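Local coordinates for CoA-binding domain-containing protein (Thermus thermophilus, PDB 1IUK), which probably binds coenzyme A through a Rossmann-like domain, its exact cellular role being unknown, at residues 42-46 and 66-70. Coordinates in Å, arbitrary orientation, origin at the centre of the assembly. Numbering follows the deposited sequence.
Sequences RVLPV and DLKEP
L67 lays its isobutyl group over the strand 42-46, touching two residues on one face of it: CD2 of L67 lies 3.8 Å from CB of L44, and CD1 of L67 lies 4.1 Å from CG2 of V46. L67 and L44 are both in the mt rotamer, and their CA atoms, 7.8 Å apart, are the nearest across the two segments, a separation bridged by side chains with no hydrogen bond between the backbones. The strand is extended (phi/psi -112/107 at L44), so R42, L44 and V46 direct their CA-to-CB bonds toward the loop, while P45 turns away. Segment 66-70 leaves a 3-10 turn at D66, opens at L67 (-64/140), kinks at K68 (-104/21) and is extended again at E69 (-158/157). This brings E69, with chi1 p and chi2 t, alongside the start of the strand. OE2 of E69 lies 3.9 Å from CD1 of L44 and forms a salt bridge to NE of R42 at 3.3 Å, with CD of R42 3.0 Å from the same oxygen; NH2 of R42 pairs with E58. The contact buries 232 Å², an apolar centre closed at one end by charge. In this Rossmann-like domain, 42-46 is an edge strand of the parallel sheet, hydrogen-bonded to strand 15-19; the loop leading to strand 73-76 lines one face, where L67 also meets A17, while V43 packs against helix 28-38.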
loop_
_atom_site.group_PDB
_atom_site.type_symbol
_atom_site.label_atom_id
_atom_site.label_comp_id
_atom_site.label_asym_id
_atom_site.label_seq_id
_atom_site.Cartn_x
_atom_site.Cartn_y
_atom_site.Cartn_z
ATOM N N ARG A 42 -2.477 -1.764 10.979
ATOM C CA ARG A 42 -1.176 -2.332 11.266
ATOM C C ARG A 42 -0.432 -2.092 9.963
ATOM O O ARG A 42 -0.770 -2.672 8.934
ATOM C CB ARG A 42 -1.257 -3.830 11.540
ATOM C CG ARG A 42 0.122 -4.473 11.614
ATOM C CD ARG A 42 0.055 -5.945 11.986
ATOM N NE ARG A 42 1.188 -6.305 12.831
ATOM C CZ ARG A 42 1.126 -6.378 14.154
ATOM N NH1 ARG A 42 -0.021 -6.116 14.775
ATOM N NH2 ARG A 42 2.213 -6.688 14.859
ATOM N N VAL A 43 0.552 -1.202 9.997
ATOM C CA VAL A 43 1.313 -0.873 8.800
ATOM C C VAL A 43 2.609 -1.669 8.795
ATOM O O VAL A 43 3.371 -1.676 9.772
ATOM C CB VAL A 43 1.609 0.645 8.723
ATOM C CG1 VAL A 43 0.310 1.426 8.723
ATOM C CG2 VAL A 43 2.460 1.072 9.894
ATOM N N LEU A 44 2.837 -2.360 7.681
ATOM C CA LEU A 44 4.013 -3.196 7.503
ATOM C C LEU A 44 4.902 -2.581 6.436
ATOM O O LEU A 44 4.576 -2.617 5.247
ATOM C CB LEU A 44 3.581 -4.602 7.090
ATOM C CG LEU A 44 2.526 -5.234 8.000
ATOM C CD1 LEU A 44 2.042 -6.555 7.403
ATOM C CD2 LEU A 44 3.118 -5.437 9.389
ATOM N N PRO A 45 6.033 -1.986 6.851
ATOM C CA PRO A 45 6.950 -1.361 5.890
ATOM C C PRO A 45 7.759 -2.351 5.034
ATOM O O PRO A 45 8.359 -3.296 5.552
ATOM C CB PRO A 45 7.849 -0.499 6.779
ATOM C CG PRO A 45 7.923 -1.285 8.074
ATOM C CD PRO A 45 6.518 -1.850 8.241
ATOM N N VAL A 46 7.761 -2.125 3.724
ATOM C CA VAL A 46 8.527 -2.971 2.809
ATOM C C VAL A 46 9.380 -2.079 1.899
ATOM O O VAL A 46 8.862 -1.277 1.136
ATOM C CB VAL A 46 7.610 -3.868 1.927
ATOM C CG1 VAL A 46 8.469 -4.794 1.061
ATOM C CG2 VAL A 46 6.685 -4.705 2.798
ATOM N N ASP A 66 8.408 -11.516 2.308
ATOM C CA ASP A 66 9.002 -11.657 3.635
ATOM C C ASP A 66 7.946 -11.391 4.713
ATOM O O ASP A 66 8.151 -11.712 5.879
ATOM C CB ASP A 66 10.155 -10.671 3.823
ATOM C CG ASP A 66 11.434 -11.101 3.126
ATOM O OD1 ASP A 66 12.146 -10.201 2.629
ATOM O OD2 ASP A 66 11.732 -12.322 3.083
ATOM N N LEU A 67 6.822 -10.795 4.324
ATOM C CA LEU A 67 5.759 -10.493 5.276
ATOM C C LEU A 67 5.234 -11.807 5.815
ATOM O O LEU A 67 5.079 -12.781 5.073
ATOM C CB LEU A 67 4.634 -9.698 4.599
ATOM C CG LEU A 67 4.994 -8.244 4.249
ATOM C CD1 LEU A 67 3.820 -7.510 3.595
ATOM C CD2 LEU A 67 5.419 -7.545 5.521
ATOM N N LYS A 68 4.950 -11.834 7.109
ATOM C CA LYS A 68 4.482 -13.056 7.742
ATOM C C LYS A 68 2.981 -13.090 8.043
ATOM O O LYS A 68 2.534 -13.869 8.889
ATOM C CB LYS A 68 5.295 -13.306 9.027
ATOM C CG LYS A 68 6.764 -13.697 8.784
ATOM C CD LYS A 68 6.877 -14.905 7.835
ATOM C CE LYS A 68 8.285 -15.512 7.836
ATOM N NZ LYS A 68 8.811 -15.757 6.456
ATOM N N GLU A 69 2.206 -12.264 7.346
ATOM C CA GLU A 69 0.760 -12.236 7.549
ATOM C C GLU A 69 0.035 -11.659 6.335
ATOM O O GLU A 69 0.623 -10.928 5.544
ATOM C CB GLU A 69 0.421 -11.435 8.807
ATOM C CG GLU A 69 0.392 -9.931 8.620
ATOM C CD GLU A 69 -0.181 -9.214 9.826
ATOM O OE1 GLU A 69 -1.385 -9.392 10.121
ATOM O OE2 GLU A 69 0.575 -8.471 10.480
ATOM N N PRO A 70 -1.254 -12.000 6.164
ATOM C CA PRO A 70 -2.046 -11.507 5.031
ATOM C C PRO A 70 -2.108 -9.998 4.997
ATOM O O PRO A 70 -2.114 -9.357 6.041
ATOM C CB PRO A 70 -3.417 -12.133 5.245
ATOM C CG PRO A 70 -3.136 -13.324 6.099
ATOM C CD PRO A 70 -2.049 -12.890 7.023
#